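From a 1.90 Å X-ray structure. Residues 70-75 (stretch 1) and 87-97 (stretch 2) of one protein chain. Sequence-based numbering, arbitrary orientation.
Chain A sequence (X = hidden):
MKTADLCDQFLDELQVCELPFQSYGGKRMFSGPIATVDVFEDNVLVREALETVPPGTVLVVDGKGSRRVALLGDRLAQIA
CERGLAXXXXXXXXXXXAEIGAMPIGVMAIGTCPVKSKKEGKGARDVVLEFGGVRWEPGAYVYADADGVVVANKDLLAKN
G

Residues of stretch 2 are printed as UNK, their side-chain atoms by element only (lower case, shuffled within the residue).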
ATOM      1  N   ALA A  70      15.855   8.823  -5.302  1.00 10.52           N
ATOM      2  CA  ALA A  70      15.648   8.675  -3.871  1.00  9.12           C
ATOM      3  C   ALA A  70      16.369   9.853  -3.216  1.00 11.72           C
ATOM      4  O   ALA A  70      17.401  10.306  -3.716  1.00 13.36           O
ATOM      5  CB  ALA A  70      16.243   7.359  -3.395  1.00  9.16           C
ATOM      6  N   LEU A  71      15.835  10.361  -2.111  1.00  9.06           N
ATOM      7  CA  LEU A  71      16.474  11.488  -1.429  1.00 10.64           C
ATOM      8  C   LEU A  71      17.126  11.051  -0.118  1.00 14.49           C
ATOM      9  O   LEU A  71      17.881  11.803   0.505  1.00 11.97           O
ATOM     10  CB  LEU A  71      15.448  12.595  -1.160  1.00 11.38           C
ATOM     11  CG  LEU A  71      14.882  13.293  -2.404  1.00 10.97           C
ATOM     12  CD1 LEU A  71      13.799  14.277  -1.996  1.00 11.00           C
ATOM     13  CD2 LEU A  71      15.999  14.019  -3.146  1.00 13.10           C
ATOM     14  N   LEU A  72      16.835   9.825   0.295  1.00 11.86           N
ATOM     15  CA  LEU A  72      17.399   9.299   1.529  1.00 10.62           C
ATOM     16  C   LEU A  72      17.598   7.796   1.421  1.00 12.83           C
ATOM     17  O   LEU A  72      16.743   7.082   0.880  1.00  7.90           O
ATOM     18  CB  LEU A  72      16.482   9.635   2.710  1.00  9.78           C
ATOM     19  CG  LEU A  72      16.911   9.139   4.095  1.00 10.35           C
ATOM     20  CD1 LEU A  72      16.880  10.286   5.092  1.00 14.63           C
ATOM     21  CD2 LEU A  72      15.994   8.021   4.536  1.00 11.41           C
ATOM     22  N   GLY A  73      18.745   7.337   1.922  1.00 11.05           N
ATOM     23  CA  GLY A  73      19.085   5.927   1.905  1.00 10.96           C
ATOM     24  C   GLY A  73      19.536   5.483   3.284  1.00 11.31           C
ATOM     25  O   GLY A  73      19.402   6.235   4.247  1.00  8.60           O
ATOM     26  N   ASP A  74      20.096   4.282   3.394  1.00 14.24           N
ATOM     27  CA  ASP A  74      20.507   3.790   4.703  1.00 16.14           C
ATOM     28  C   ASP A  74      21.649   4.574   5.349  1.00 11.24           C
ATOM     29  O   ASP A  74      21.698   4.690   6.572  1.00 11.13           O
ATOM     30  CB  ASP A  74      20.846   2.295   4.634  1.00 23.95           C
ATOM     31  CG  ASP A  74      22.137   2.017   3.904  1.00 25.60           C
ATOM     32  OD1 ASP A  74      22.352   2.601   2.824  1.00 36.61           O
ATOM     33  OD2 ASP A  74      22.935   1.197   4.409  1.00 38.77           O
ATOM     34  N   ARG A  75      22.558   5.121   4.546  1.00 12.89           N
ATOM     35  CA  ARG A  75      23.665   5.894   5.110  1.00 18.09           C
ATOM     36  C   ARG A  75      23.131   7.109   5.854  1.00 10.48           C
ATOM     37  O   ARG A  75      23.516   7.373   6.996  1.00 13.47           O
ATOM     38  CB  ARG A  75      24.619   6.362   4.014  1.00 22.49           C
ATOM     39  CG  ARG A  75      25.406   5.255   3.337  1.00 36.77           C
ATOM     40  CD  ARG A  75      26.313   5.852   2.281  1.00 48.21           C
ATOM     41  NE  ARG A  75      25.551   6.641   1.317  1.00 57.67           N
ATOM     42  CZ  ARG A  75      26.005   7.745   0.732  1.00 64.66           C
ATOM     43  NH1 ARG A  75      27.220   8.197   1.011  1.00 67.85           N
ATOM     44  NH2 ARG A  75      25.240   8.398  -0.133  1.00 67.93           N
ATOM     45  N   UNK A  87      12.897  11.641  13.286  1.00  9.47           N
ATOM     46  CA  UNK A  87      12.526  11.029  12.024  1.00 10.31           C
ATOM     47  C   UNK A  87      12.641  11.959  10.836  1.00  9.10           C
ATOM     48  O   UNK A  87      13.093  13.099  10.966  1.00  9.58           O
ATOM     49  N   UNK A  88      12.238  11.461   9.672  1.00  8.65           N
ATOM     50  CA  UNK A  88      12.283  12.237   8.440  1.00  6.53           C
ATOM     51  C   UNK A  88      10.973  12.045   7.676  1.00  9.58           C
ATOM     52  O   UNK A  88      10.442  10.937   7.611  1.00 11.37           O
ATOM     53  c   UNK A  88      13.449  11.777   7.525  1.00 10.80           C
ATOM     54  c   UNK A  88      13.584  12.724   6.338  1.00  8.35           C
ATOM     55  c   UNK A  88      14.756  11.711   8.318  1.00  8.86           C
ATOM     56  N   UNK A  89      10.450  13.132   7.117  1.00  6.34           N
ATOM     57  CA  UNK A  89       9.218  13.093   6.328  1.00  7.01           C
ATOM     58  C   UNK A  89       9.609  13.652   4.968  1.00 11.27           C
ATOM     59  O   UNK A  89      10.048  14.800   4.862  1.00  9.56           O
ATOM     60  c   UNK A  89       6.777  14.235   9.131  1.00 10.77           C
ATOM     61  c   UNK A  89       6.894  14.000   6.042  1.00  9.69           C
ATOM     62  c   UNK A  89       7.742  13.383   8.332  1.00  8.34           C
ATOM     63  c   UNK A  89       8.113  13.958   6.960  1.00  8.27           C
ATOM     64  N   UNK A  90       9.444  12.843   3.926  1.00 10.46           N
ATOM     65  CA  UNK A  90       9.865  13.250   2.591  1.00 12.61           C
ATOM     66  C   UNK A  90       8.794  13.289   1.508  1.00 10.17           C
ATOM     67  O   UNK A  90       8.139  12.286   1.230  1.00  9.00           O
ATOM     68  c   UNK A  90      11.636  12.885   0.833  1.00 11.69           C
ATOM     69  c   UNK A  90      10.996  12.313   2.092  1.00  8.13           C
ATOM     70  c   UNK A  90      13.141  11.153   2.854  1.00 11.98           C
ATOM     71  c   UNK A  90      12.038  12.131   3.196  1.00  9.12           C
ATOM     72  N   UNK A  91       8.620  14.460   0.902  1.00  9.27           N
ATOM     73  CA  UNK A  91       7.676  14.601  -0.196  1.00 10.43           C
ATOM     74  C   UNK A  91       8.537  14.194  -1.385  1.00 10.96           C
ATOM     75  O   UNK A  91       9.014  15.031  -2.160  1.00  7.47           O
ATOM     76  c   UNK A  91       6.235  16.276  -1.448  1.00  9.82           C
ATOM     77  c   UNK A  91       6.010  17.358  -2.227  1.00  8.76           C
ATOM     78  c   UNK A  91       4.624  15.785  -2.870  1.00  9.82           C
ATOM     79  c   UNK A  91       7.201  16.052  -0.324  1.00 11.18           C
ATOM     80  n   UNK A  91       5.006  17.029  -3.104  1.00 13.33           N
ATOM     81  n   UNK A  91       5.350  15.308  -1.872  1.00 16.84           N
ATOM     82  N   UNK A  92       8.754  12.886  -1.482  1.00 11.38           N
ATOM     83  CA  UNK A  92       9.585  12.310  -2.522  1.00 11.22           C
ATOM     84  C   UNK A  92       9.859  10.856  -2.172  1.00 12.02           C
ATOM     85  O   UNK A  92       9.166  10.285  -1.329  1.00 11.48           O
ATOM     86  N   UNK A  93      10.874  10.258  -2.788  1.00 10.63           N
ATOM     87  CA  UNK A  93      11.179   8.851  -2.541  1.00 10.67           C
ATOM     88  C   UNK A  93      12.444   8.571  -1.739  1.00 10.16           C
ATOM     89  O   UNK A  93      13.287   9.444  -1.537  1.00 10.34           O
ATOM     90  s   UNK A  93       9.768   8.082  -4.849  1.00 13.54           S
ATOM     91  c   UNK A  93      11.282   8.103  -3.875  1.00 13.43           C
ATOM     92  N   UNK A  94      12.559   7.329  -1.284  1.00 11.79           N
ATOM     93  CA  UNK A  94      13.729   6.884  -0.543  1.00 12.45           C
ATOM     94  C   UNK A  94      14.157   5.557  -1.160  1.00 11.32           C
ATOM     95  O   UNK A  94      13.484   5.033  -2.052  1.00  8.07           O
ATOM     96  c   UNK A  94      12.334   4.913   2.506  1.00 18.75           C
ATOM     97  c   UNK A  94      12.797   7.870   1.577  1.00  8.83           C
ATOM     98  c   UNK A  94      12.457   5.434   1.090  1.00 15.15           C
ATOM     99  c   UNK A  94      13.412   6.626   0.952  1.00 13.63           C
ATOM    100  N   UNK A  95      15.285   5.029  -0.699  1.00  8.74           N
ATOM    101  CA  UNK A  95      15.758   3.731  -1.152  1.00  9.18           C
ATOM    102  C   UNK A  95      16.339   3.032   0.076  1.00  8.03           C
ATOM    103  O   UNK A  95      16.375   3.622   1.158  1.00 10.22           O
ATOM    104  n   UNK A  95      20.385   4.809  -2.891  1.00 14.65           N
ATOM    105  c   UNK A  95      21.359   4.694  -3.788  1.00 19.67           C
ATOM    106  c   UNK A  95      18.976   4.562  -3.180  1.00 16.65           C
ATOM    107  c   UNK A  95      18.105   4.521  -1.927  1.00 14.52           C
ATOM    108  n   UNK A  95      22.617   4.910  -3.431  1.00 17.59           N
ATOM    109  c   UNK A  95      16.786   3.864  -2.281  1.00  9.57           C
ATOM    110  n   UNK A  95      21.079   4.341  -5.038  1.00 15.71           N
ATOM    111  N   UNK A  96      16.783   1.790  -0.088  1.00  9.56           N
ATOM    112  CA  UNK A  96      17.301   0.992   1.024  1.00 11.03           C
ATOM    113  C   UNK A  96      16.176   0.851   2.050  1.00 12.67           C
ATOM    114  O   UNK A  96      16.423   0.826   3.259  1.00  9.56           O
ATOM    115  c   UNK A  96      19.676   1.851   0.734  1.00 17.15           C
ATOM    116  c   UNK A  96      18.513   1.658   1.689  1.00 14.75           C
ATOM    117  o   UNK A  96      20.318   2.918   0.798  1.00 16.84           O
ATOM    118  o   UNK A  96      19.958   0.936  -0.069  1.00 14.08           O
ATOM    119  N   UNK A  97      14.941   0.750   1.559  1.00  9.93           N
ATOM    120  CA  UNK A  97      13.777   0.625   2.429  1.00 12.48           C
ATOM    121  C   UNK A  97      13.851  -0.616   3.304  1.00 13.10           C
ATOM    122  O   UNK A  97      13.367  -0.613   4.432  1.00 12.98           O
ATOM    123  c   UNK A  97      12.480   0.606   1.602  1.00 15.26           C
ATOM    124  o   UNK A  97      12.423  -0.508   0.728  1.00 16.50           O
TER

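Position 87 has no side-chain atoms and lies beyond the reach of stretch 1; it is Gly 87. Position 88 carries three carbons, one bearing the other two; its CA-to-CB bond points toward stretch 1, and one arm of the fork approaches CD1 of Leu 72. This short fork is Val 88, whose CG2 lies 4.1 Å from CD1 of Leu 72. At position 89 four carbons fork at the first, with one arm two carbons long, which defines Ile 89; as expected for alternation along a strand, it is out of reach. Position 90 has the same forked set of four carbons, but its CA-to-CB bond points toward stretch 1 and its carbons touch the side chains of Leu 71 and Leu 72; it is Ile 90. Its CD1 packs 3.7 Å from CB of Leu 72, while its CG2 lies 3.8 Å from CD1 of Leu 71, so the two arms meet neighbouring leucines.

Position 91 shows one carbon followed by a five-membered ring of three carbons and two nitrogens, the imidazole of His 91; its CA-to-CB bond points away from stretch 1. Position 92 has no side-chain atoms. An ideal CB here would sit a tight 3.2 Å from CD1 of Leu 71, in keeping with Gly 92 at this corner of the chain.

At position 93 the side chain is a carbon and a sulfur, and the contact with stretch 1 rests on the backbone, where O accepts a hydrogen bond from N of Leu 71 at 2.8 Å; this is Cys 93. Position 94 again has four carbons forked at the first, with one longer arm, and a carbon of the fork lies near CB of Leu 72. This is Ile 94; its CG2 is 4.2 Å from CB of Leu 72, on the same face of the sheet.

Position 95 has three carbons, a nitrogen, and a carbon carrying two more nitrogens; a carbon of this chain packs on CB of Ala 70, and the backbone N donates to O of Leu 72 at 3.0 Å. The guanidinium identifies Arg 95, whose CG lies 3.7 Å from CB of Ala 70. Position 96 has two carbons, the second bearing two oxygens, one of which accepts a hydrogen bond from N of Asp 74. This is Asp 96, and the bond runs from N of Asp 74 to OD2 of Asp 96 at 2.9 Å. Position 97, a carbon and an oxygen with its CA-to-CB bond pointing away, is Ser 97.

The contact therefore joins an apolar cluster to a short polar ladder. Leu 71 and Leu 72 pack against Val 88, Ile 90 and Ile 94, while two backbone bonds and the Asp 96 carboxylate hold the segments together. That carboxylate also approaches a like charge, with OD1 of Asp 74 2.9 Å from OD2 of Asp 96. Gly 73 leaves it room: an ideal CB there would clash with OD2 of Asp 96 at 2.7 Å.

Stretch 2, residues 87-97: GVIIHGCIRDS
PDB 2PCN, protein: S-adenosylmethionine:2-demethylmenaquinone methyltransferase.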